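Atg5 (Kluyveromyces marxianus, PDB 3VQI) takes part in cytoplasm-to-vacuole transport and autophagic vesicle formation, becoming joined to the ubiquitin-like protein Atg12 in an Atg10-mediated conjugate essential for autophagy. Local coordinates at residues A[204-207]-A[211-214]; A[66-71]-A[119-124]; A[162-167]-A[189-194]; A[253-258]-A[269-274]. One frame throughout, in Å; residues are numbered along the deposited sequence.

Contact 1: residues A[204-207]-A[211-214]; sequences VWTS and VLQP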
# COMPACT_ATOMS: atom_id res chain seq x y z
N VAL A 204 11.67 -0.10 -4.91
CA VAL A 204 12.51 0.01 -3.73
C VAL A 204 12.41 1.40 -3.12
O VAL A 204 12.35 2.40 -3.84
CB VAL A 204 13.99 -0.26 -4.09
CG1 VAL A 204 14.82 -0.36 -2.82
CG2 VAL A 204 14.10 -1.53 -4.91
N TRP A 205 12.38 1.46 -1.79
CA TRP A 205 12.31 2.74 -1.08
C TRP A 205 13.68 3.07 -0.54
O TRP A 205 14.34 2.21 0.05
CB TRP A 205 11.32 2.69 0.09
CG TRP A 205 9.88 2.65 -0.32
CD1 TRP A 205 9.09 1.54 -0.42
CD2 TRP A 205 9.05 3.77 -0.68
NE1 TRP A 205 7.82 1.90 -0.81
CE2 TRP A 205 7.77 3.25 -0.97
CE3 TRP A 205 9.27 5.15 -0.77
CZ2 TRP A 205 6.70 4.08 -1.35
CZ3 TRP A 205 8.21 5.97 -1.15
CH2 TRP A 205 6.94 5.43 -1.43
N THR A 206 14.10 4.31 -0.75
CA THR A 206 15.40 4.77 -0.26
C THR A 206 15.28 5.21 1.19
O THR A 206 14.21 5.11 1.80
CB THR A 206 15.88 5.97 -1.07
OG1 THR A 206 14.91 7.03 -0.98
CG2 THR A 206 16.07 5.58 -2.52
N SER A 207 16.39 5.68 1.75
CA SER A 207 16.40 6.13 3.13
C SER A 207 15.69 7.47 3.24
O SER A 207 15.18 7.83 4.31
CB SER A 207 17.83 6.25 3.63
N VAL A 211 10.95 6.41 -4.21
CA VAL A 211 10.80 5.08 -4.82
C VAL A 211 11.47 4.90 -6.16
O VAL A 211 11.29 5.70 -7.07
CB VAL A 211 9.31 4.66 -5.06
CG1 VAL A 211 8.80 3.91 -3.88
CG2 VAL A 211 8.45 5.86 -5.35
N LEU A 212 12.22 3.82 -6.27
CA LEU A 212 12.88 3.46 -7.50
C LEU A 212 12.11 2.27 -8.04
O LEU A 212 11.58 1.45 -7.27
CB LEU A 212 14.34 3.06 -7.24
CG LEU A 212 15.36 4.16 -6.90
CD1 LEU A 212 15.03 4.81 -5.57
CD2 LEU A 212 16.75 3.56 -6.83
N GLN A 213 12.00 2.18 -9.37
CA GLN A 213 11.32 1.07 -9.99
C GLN A 213 12.32 0.40 -10.94
O GLN A 213 12.25 0.55 -12.16
CB GLN A 213 10.07 1.53 -10.73
CG GLN A 213 9.08 0.41 -10.95
CD GLN A 213 7.76 0.90 -11.51
OE1 GLN A 213 7.00 1.58 -10.82
NE2 GLN A 213 7.49 0.57 -12.76
N PRO A 214 13.26 -0.36 -10.36
CA PRO A 214 14.35 -1.12 -10.97
C PRO A 214 13.87 -2.11 -12.01
O PRO A 214 13.02 -2.95 -11.71
CB PRO A 214 14.98 -1.86 -9.79
CG PRO A 214 14.50 -1.14 -8.58
CD PRO A 214 13.11 -0.75 -8.95

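Contact 2: residues A[66-71]-A[119-124]; sequences PYESDY and LCHGDK. With SO4 (sulfate ion), chain I; SO4 (sulfate ion), chain H.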
# COMPACT_ATOMS: atom_id res chain seq x y z
N PRO A 66 -15.42 22.76 9.57
CA PRO A 66 -16.57 22.23 8.81
C PRO A 66 -16.09 21.52 7.54
O PRO A 66 -15.08 21.91 6.95
CB PRO A 66 -17.36 23.48 8.48
CG PRO A 66 -16.28 24.47 8.24
CD PRO A 66 -15.34 24.22 9.41
N TYR A 67 -16.81 20.49 7.11
CA TYR A 67 -16.42 19.78 5.90
C TYR A 67 -17.54 19.36 4.94
O TYR A 67 -18.61 18.92 5.35
CB TYR A 67 -15.58 18.54 6.23
CG TYR A 67 -16.06 17.71 7.40
CD1 TYR A 67 -15.82 18.12 8.71
CD2 TYR A 67 -16.69 16.48 7.18
CE1 TYR A 67 -16.18 17.32 9.79
CE2 TYR A 67 -17.05 15.67 8.26
CZ TYR A 67 -16.79 16.09 9.56
OH TYR A 67 -17.10 15.28 10.62
N GLU A 68 -17.24 19.49 3.66
CA GLU A 68 -18.16 19.15 2.59
C GLU A 68 -18.41 17.63 2.49
O GLU A 68 -19.54 17.19 2.26
CB GLU A 68 -17.61 19.67 1.25
CG GLU A 68 -16.86 21.02 1.30
CD GLU A 68 -15.38 20.88 1.66
OE1 GLU A 68 -14.76 19.85 1.28
OE2 GLU A 68 -14.82 21.81 2.30
N SER A 69 -17.34 16.84 2.64
CA SER A 69 -17.47 15.38 2.54
C SER A 69 -16.51 14.60 3.43
O SER A 69 -15.78 15.18 4.25
CB SER A 69 -17.25 14.94 1.10
OG SER A 69 -15.88 14.76 0.80
N ASP A 70 -16.53 13.28 3.26
CA ASP A 70 -15.66 12.38 4.01
C ASP A 70 -14.42 12.01 3.20
O ASP A 70 -13.64 11.17 3.62
CB ASP A 70 -16.42 11.10 4.37
CG ASP A 70 -17.47 11.32 5.44
OD1 ASP A 70 -18.00 10.30 5.94
OD2 ASP A 70 -17.76 12.48 5.80
N TYR A 71 -14.24 12.63 2.04
CA TYR A 71 -13.09 12.32 1.20
C TYR A 71 -12.21 13.51 0.85
O TYR A 71 -11.02 13.56 1.23
CB TYR A 71 -13.57 11.67 -0.09
CG TYR A 71 -13.95 10.23 0.08
CD1 TYR A 71 -12.97 9.27 0.34
CD2 TYR A 71 -15.28 9.82 -0.05
CE1 TYR A 71 -13.30 7.92 0.46
CE2 TYR A 71 -15.62 8.47 0.06
CZ TYR A 71 -14.63 7.53 0.31
OH TYR A 71 -14.94 6.19 0.34
N LEU A 119 -5.20 12.90 11.62
CA LEU A 119 -6.20 13.07 10.58
C LEU A 119 -6.25 14.57 10.36
O LEU A 119 -6.53 15.33 11.28
CB LEU A 119 -7.57 12.53 11.05
CG LEU A 119 -8.76 12.85 10.15
CD1 LEU A 119 -8.63 12.08 8.85
CD2 LEU A 119 -10.06 12.52 10.86
N CYS A 120 -5.98 15.00 9.13
CA CYS A 120 -5.96 16.42 8.82
C CYS A 120 -6.97 16.79 7.74
O CYS A 120 -7.40 15.95 6.96
CB CYS A 120 -4.56 16.81 8.35
SG CYS A 120 -3.22 16.05 9.29
N HIS A 121 -7.32 18.07 7.69
CA HIS A 121 -8.26 18.59 6.70
C HIS A 121 -7.85 20.01 6.37
O HIS A 121 -7.52 20.78 7.27
CB HIS A 121 -9.69 18.61 7.24
CG HIS A 121 -10.69 19.16 6.26
ND1 HIS A 121 -11.45 18.35 5.44
CD2 HIS A 121 -11.04 20.43 5.97
CE1 HIS A 121 -12.22 19.10 4.68
NE2 HIS A 121 -11.99 20.37 4.98
N GLY A 122 -7.85 20.37 5.09
CA GLY A 122 -7.47 21.72 4.72
C GLY A 122 -7.87 22.09 3.31
O GLY A 122 -8.23 21.22 2.52
N ASP A 123 -7.80 23.37 2.97
CA ASP A 123 -8.18 23.77 1.63
C ASP A 123 -7.05 23.53 0.64
O ASP A 123 -7.26 23.50 -0.57
CB ASP A 123 -8.59 25.25 1.62
CG ASP A 123 -9.73 25.54 2.59
OD1 ASP A 123 -10.68 24.72 2.67
OD2 ASP A 123 -9.68 26.59 3.28
N LYS A 124 -5.85 23.34 1.17
CA LYS A 124 -4.69 23.11 0.34
C LYS A 124 -4.00 21.82 0.77
O LYS A 124 -3.49 21.73 1.89
CB LYS A 124 -3.70 24.26 0.48
CG LYS A 124 -2.46 24.12 -0.40
CD LYS A 124 -1.35 25.08 0.02
CE LYS A 124 -0.84 24.76 1.43
NZ LYS A 124 0.43 25.45 1.76
S SO4 I . 3.32 24.41 -0.12
O1 SO4 I . 4.48 23.67 -0.62
O2 SO4 I . 2.27 23.47 0.29
O3 SO4 I . 3.72 25.26 1.06
O4 SO4 I . 2.80 25.33 -1.19
S SO4 H . 1.32 25.33 5.75
O1 SO4 H . 2.20 26.49 6.00
O2 SO4 H . 2.11 24.25 5.13
O3 SO4 H . 0.76 24.86 7.03
O4 SO4 H . 0.23 25.72 4.84

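Contact 3: residues A[162-167]-A[189-194]; sequences MSLSIP and SKLFSM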
# COMPACT_ATOMS: atom_id res chain seq x y z
N MET A 162 -6.22 -7.18 -20.26
CA MET A 162 -7.24 -6.51 -21.06
C MET A 162 -8.23 -7.56 -21.56
O MET A 162 -9.33 -7.24 -22.01
CB MET A 162 -6.60 -5.78 -22.24
CG MET A 162 -5.80 -4.54 -21.85
SD MET A 162 -6.80 -3.08 -21.50
CE MET A 162 -6.35 -2.02 -22.91
N SER A 163 -7.82 -8.82 -21.47
CA SER A 163 -8.63 -9.95 -21.91
C SER A 163 -9.70 -10.35 -20.89
O SER A 163 -10.69 -10.98 -21.24
CB SER A 163 -7.75 -11.16 -22.21
OG SER A 163 -6.83 -10.87 -23.26
N LEU A 164 -9.48 -9.99 -19.63
CA LEU A 164 -10.41 -10.31 -18.55
C LEU A 164 -11.78 -9.69 -18.80
O LEU A 164 -11.87 -8.51 -19.16
CB LEU A 164 -9.87 -9.83 -17.20
CG LEU A 164 -8.61 -10.51 -16.67
CD1 LEU A 164 -8.20 -9.86 -15.36
CD2 LEU A 164 -8.86 -11.99 -16.46
N SER A 165 -12.83 -10.48 -18.61
CA SER A 165 -14.20 -10.00 -18.78
C SER A 165 -14.44 -8.98 -17.69
O SER A 165 -13.76 -9.02 -16.66
CB SER A 165 -15.20 -11.16 -18.65
OG SER A 165 -15.09 -11.80 -17.39
N ILE A 166 -15.38 -8.07 -17.89
CA ILE A 166 -15.64 -7.06 -16.88
C ILE A 166 -15.92 -7.64 -15.49
O ILE A 166 -15.26 -7.27 -14.52
CB ILE A 166 -16.78 -6.10 -17.31
CG1 ILE A 166 -16.25 -5.11 -18.35
CG2 ILE A 166 -17.34 -5.37 -16.10
CD1 ILE A 166 -17.25 -4.03 -18.75
N PRO A 167 -16.87 -8.59 -15.38
CA PRO A 167 -17.20 -9.20 -14.08
C PRO A 167 -16.05 -9.99 -13.43
O PRO A 167 -16.01 -10.18 -12.21
CB PRO A 167 -18.40 -10.09 -14.42
CG PRO A 167 -18.14 -10.48 -15.82
CD PRO A 167 -17.69 -9.18 -16.45
N SER A 189 -3.89 -15.24 -11.48
CA SER A 189 -3.39 -16.29 -12.36
C SER A 189 -3.72 -15.98 -13.81
O SER A 189 -2.86 -16.08 -14.69
CB SER A 189 -4.00 -17.64 -11.99
OG SER A 189 -3.64 -18.03 -10.68
N LYS A 190 -4.96 -15.60 -14.07
CA LYS A 190 -5.37 -15.27 -15.43
C LYS A 190 -4.60 -14.07 -15.97
O LYS A 190 -4.84 -13.62 -17.09
CB LYS A 190 -6.89 -14.99 -15.48
CG LYS A 190 -7.77 -16.22 -15.23
CD LYS A 190 -9.24 -15.90 -15.47
CE LYS A 190 -10.14 -17.10 -15.18
NZ LYS A 190 -11.58 -16.79 -15.37
N LEU A 191 -3.66 -13.55 -15.17
CA LEU A 191 -2.87 -12.40 -15.57
C LEU A 191 -1.42 -12.75 -15.80
O LEU A 191 -0.78 -12.23 -16.72
CB LEU A 191 -2.97 -11.29 -14.52
CG LEU A 191 -4.34 -10.63 -14.35
CD1 LEU A 191 -4.24 -9.51 -13.34
CD2 LEU A 191 -4.81 -10.08 -15.67
N PHE A 192 -0.88 -13.63 -14.97
CA PHE A 192 0.51 -14.00 -15.13
C PHE A 192 0.90 -15.32 -14.48
O PHE A 192 0.28 -15.76 -13.51
CB PHE A 192 1.41 -12.89 -14.56
CG PHE A 192 1.75 -13.09 -13.10
CD1 PHE A 192 0.88 -12.67 -12.10
CD2 PHE A 192 2.93 -13.74 -12.73
CE1 PHE A 192 1.17 -12.91 -10.76
CE2 PHE A 192 3.23 -13.98 -11.39
CZ PHE A 192 2.35 -13.57 -10.40
N SER A 193 1.96 -15.93 -15.01
CA SER A 193 2.50 -17.17 -14.48
C SER A 193 3.96 -16.85 -14.13
O SER A 193 4.68 -16.25 -14.93
CB SER A 193 2.43 -18.28 -15.51
N MET A 194 4.39 -17.23 -12.93
CA MET A 194 5.75 -16.96 -12.51
C MET A 194 6.75 -17.61 -13.48
O MET A 194 7.67 -16.96 -13.97
CB MET A 194 5.98 -17.50 -11.09

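Contact 4: residues A[253-258]-A[269-274]; sequences DNIFEL and LYLVTK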
# COMPACT_ATOMS: atom_id res chain seq x y z
N ASP A 253 18.24 -13.63 -0.06
CA ASP A 253 17.06 -14.23 -0.67
C ASP A 253 16.89 -13.99 -2.17
O ASP A 253 17.46 -13.05 -2.74
CB ASP A 253 15.80 -13.76 0.06
CG ASP A 253 15.65 -14.39 1.43
OD1 ASP A 253 16.66 -14.42 2.18
OD2 ASP A 253 14.54 -14.84 1.77
N ASN A 254 16.11 -14.85 -2.81
CA ASN A 254 15.86 -14.77 -4.25
C ASN A 254 14.65 -13.88 -4.57
O ASN A 254 13.52 -14.17 -4.18
CB ASN A 254 15.66 -16.19 -4.80
CG ASN A 254 15.35 -16.20 -6.28
OD1 ASN A 254 15.89 -15.40 -7.05
ND2 ASN A 254 14.49 -17.12 -6.69
N ILE A 255 14.90 -12.79 -5.29
CA ILE A 255 13.84 -11.84 -5.64
C ILE A 255 12.68 -12.46 -6.43
O ILE A 255 11.52 -12.12 -6.20
CB ILE A 255 14.42 -10.64 -6.42
CG1 ILE A 255 13.64 -9.37 -6.07
CG2 ILE A 255 14.37 -10.89 -7.92
CD1 ILE A 255 13.80 -8.95 -4.61
N PHE A 256 13.00 -13.36 -7.36
CA PHE A 256 11.96 -14.03 -8.15
C PHE A 256 10.99 -14.73 -7.20
O PHE A 256 9.78 -14.74 -7.44
CB PHE A 256 12.61 -15.04 -9.10
CG PHE A 256 11.71 -16.20 -9.48
CD1 PHE A 256 10.55 -15.99 -10.24
CD2 PHE A 256 12.01 -17.50 -9.07
CE1 PHE A 256 9.72 -17.07 -10.58
CE2 PHE A 256 11.18 -18.57 -9.40
CZ PHE A 256 10.03 -18.36 -10.16
N GLU A 257 11.53 -15.30 -6.13
CA GLU A 257 10.73 -16.02 -5.15
C GLU A 257 10.03 -15.05 -4.20
O GLU A 257 8.86 -15.24 -3.85
CB GLU A 257 11.62 -16.99 -4.35
N LEU A 258 10.75 -14.01 -3.78
CA LEU A 258 10.20 -13.01 -2.88
C LEU A 258 8.97 -12.37 -3.52
O LEU A 258 8.06 -11.94 -2.83
CB LEU A 258 11.25 -11.95 -2.57
CG LEU A 258 12.42 -12.42 -1.71
CD1 LEU A 258 13.52 -11.38 -1.70
CD2 LEU A 258 11.93 -12.72 -0.31
N LEU A 269 6.31 -5.82 -5.67
CA LEU A 269 7.01 -6.32 -4.50
C LEU A 269 7.75 -5.09 -3.98
O LEU A 269 8.56 -4.51 -4.70
CB LEU A 269 8.01 -7.39 -4.91
CG LEU A 269 9.11 -7.78 -3.93
CD1 LEU A 269 8.56 -8.45 -2.66
CD2 LEU A 269 10.04 -8.70 -4.69
N TYR A 270 7.46 -4.68 -2.76
CA TYR A 270 8.10 -3.50 -2.21
C TYR A 270 9.21 -3.83 -1.22
O TYR A 270 9.01 -4.56 -0.26
CB TYR A 270 7.09 -2.59 -1.51
CG TYR A 270 6.10 -1.92 -2.42
CD1 TYR A 270 4.95 -2.59 -2.86
CD2 TYR A 270 6.29 -0.61 -2.84
CE1 TYR A 270 4.03 -1.96 -3.70
CE2 TYR A 270 5.38 0.03 -3.68
CZ TYR A 270 4.25 -0.65 -4.10
OH TYR A 270 3.36 -0.03 -4.94
N LEU A 271 10.37 -3.25 -1.47
CA LEU A 271 11.50 -3.43 -0.58
C LEU A 271 11.76 -2.11 0.12
O LEU A 271 11.84 -1.06 -0.52
CB LEU A 271 12.75 -3.82 -1.36
CG LEU A 271 13.03 -5.31 -1.59
CD1 LEU A 271 11.93 -5.92 -2.45
CD2 LEU A 271 14.40 -5.45 -2.26
N VAL A 272 11.85 -2.16 1.44
CA VAL A 272 12.15 -0.98 2.23
C VAL A 272 13.56 -1.17 2.79
O VAL A 272 13.80 -2.06 3.60
CB VAL A 272 11.16 -0.79 3.37
CG1 VAL A 272 11.71 0.19 4.39
CG2 VAL A 272 9.85 -0.27 2.82
N THR A 273 14.49 -0.34 2.32
CA THR A 273 15.88 -0.40 2.75
C THR A 273 16.09 0.09 4.18
O THR A 273 15.28 0.86 4.72
CB THR A 273 16.77 0.46 1.85
OG1 THR A 273 16.20 1.78 1.76
CG2 THR A 273 16.87 -0.16 0.46
N LYS A 274 17.18 -0.37 4.79
CA LYS A 274 17.53 0.02 6.15
C LYS A 274 18.77 0.90 6.14
O LYS A 274 19.37 1.06 5.05
CB LYS A 274 17.79 -1.22 7.00
CG LYS A 274 16.59 -2.14 7.16
CD LYS A 274 16.94 -3.29 8.08
CE LYS A 274 15.77 -4.22 8.31
NZ LYS A 274 16.13 -5.33 9.22

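Contact 1: residues A[204-207]-A[211-214]
Val204 and Leu212 face each other as an antiparallel hydrogen-bonded pair, gripped from both ends: Val204 N donates to Leu212 O at 2.8 Å, and Leu212 N returns a bond to Val204 O, also 2.8 Å. The second is the straighter, with 169° at the hydrogen. Val204 O takes a further CA-H...O contact from Val211 CA at 3.2 Å. One residue along, Trp205 and Val211 form a non-hydrogen-bonded pair whose side chains leave the opposite face of the sheet from those of Val204 and Leu212.

Leu212 can be followed outward. Its CB stays 4.0 Å from Val204 O; CG, set beside the backbone N and anti to the carbonyl carbon (chi1 -74°), carries the chain on to CD1, which meets Thr206 CG2, the two side chains crossing at about a right angle. On the same face as Leu212, Val204 CG2 reaches Pro214 CG at 3.7 Å. On the other face of the sheet, the CG1 methyl of Val211 lies over one face of the Trp205 indole, CH-pi in kind but modelled too close for its details to be trusted, with Tyr87 meeting the indole edge-to-face and Val91 and Leu95 of helix 89-96 also touching it. Thr206 OG1 is engaged by Asn208 and by the backbone N of Ala210, inside the connecting turn.

Two short antiparallel strands joined by the short loop 206-210 make this a beta hairpin. It is the opening hairpin of the UblB domain, as expected at the start of a ubiquitin fold.

Contact 2: residues A[66-71]-A[119-124]
His121, Glu68 and Tyr67 carry this small surface contact in the ubiquitin-fold UblA domain, where the end of strand 114-121 meets the loop leading from helix 48-59 to strand 74-78. His121 has the largest share of the buried area. Its CG lies anti to the backbone N (chi1 179°), which sends the imidazole out from the strand toward the loop. There CE1 touches Tyr67 CB at 3.7 Å, an approach oblique to the ring, while the phenol of Tyr67 turns away to pack against Val56 and Ala60. Trp74 meets both the His121 and Tyr67 rings edge-to-face, so a third aromatic ties strand and loop together.

Glu68 folds back at chi2 (85°) and brings its carboxylate to the edge of the imidazole, the two planes 38° apart. The separation is too long for a salt bridge, although the carboxylate might favour a protonated imidazole. Within the loop, Ser69 OG accepts from Tyr71 N at 3.0 Å in an ST turn. Farther along the other segment, Lys124 NZ donates to two sulfate ions, probably from the crystallisation liquor. At the imidazole itself, Glu68 OE2 lies 4.2 Å from His121 NE2, near the ring plane.

Contact 3: residues A[162-167]-A[189-194]
Leu164 sets its two methyl branches against two consecutive residues. CD1 meets Leu191 CD2 at 3.4 Å, the leucines crossing at about a right angle, and CD2 rests on Lys190 CB at 3.7 Å and more loosely on Lys190 CD. The lysine thus contributes the aliphatic part of its chain, while Leu191 offers one methyl; the contact is wholly apolar.

Leu164 and Leu191 adopt nearly the same conformation, each with CG beside the backbone N and an extended chi2 (177° and -176°), which brings a methyl of each up against the other. Lys190 is extended beyond CG, and this straight course carries NZ past Leu164 to a salt bridge with Asp168. The Leu191 carbonyl accepts from the Asn155 side chain, fixing the backbone there, while Ser165, at the N-cap of helix 166-178, places its OG in a weak bond to Asp168 N. Asp168 therefore has links to both segments.

Within the helical-bundle region, the residues leading into helix 166-178 pack against those leaving helix 181-189, and Leu191 also touches Trp147 on the long helix 135-155.

Contact 4: residues A[253-258]-A[269-274]
Ile255 and Leu258, one helical turn apart on helix 255-262, face Leu269 and Leu271, two residues apart on strand 269-272: Ile255 meets both leucines methyl to methyl, and Leu258 meets Leu269 through CB and its carbonyl. The centre of the cluster is Leu269 CD2, which lies 3.8 Å from Ile255 CD1 and 4.1 Å from Leu258 CB and so sits against both helix residues. The other branch, CD1, turns to the helix backbone and approaches Leu258 O at 3.5 Å.

Conformation decides which branch goes where. Leu269 has CG anti to its own nitrogen (chi1 163°), sharing out its methyls between the Ile255 side chain and the Leu258 carbonyl. Leu271 takes the other common setting, CG beside the nitrogen, though chi1 is stretched to -90°; its CD1 reaches Ile255 CD1 at 4.2 Å. In Ile255 chi1 lies well away from a staggered value (-146°), and chi2 bends the chain to direct CD1 at the strand, the Ile255 side chain crossing both leucines obliquely. All four residues are buried. Val225 of helix 225-230 also touches Ile255, Leu258 and Leu271, while Ile244 and Val242 of strand 241-244 touch Leu269 and Leu271 respectively.

Asn254 holds the N-cap position of the helix, and its carbonyl accepts from Leu258 N at 2.8 Å in the first turn. The apolar flank of the helix, leaning on a sheet strand, forms part of the hydrophobic core of the UblB domain, consistent with its ubiquitin-like fold.

Along the chain the order is contact 2, contact 3, contact 1, contact 4, each closing before the next opens. Contacts 1 and 4 both belong to the UblB domain, their centres about 11 Å apart: strands 202-205 and 269-272 are parallel neighbours in one sheet, joined by Trp205 N to Leu271 O (2.9 Å) and Trp205 O to Thr273 OG1 (2.6 Å). Contact 3, in the helical bundle, touches contact 4 where Met194 CB packs on Phe256 CE1 at 3.8 Å. Contact 2, in UblA, lies across the chain's centre from contact 4, about 36 Å between centres. The four thus sample both ubiquitin-like domains and the helical region between them in sequence.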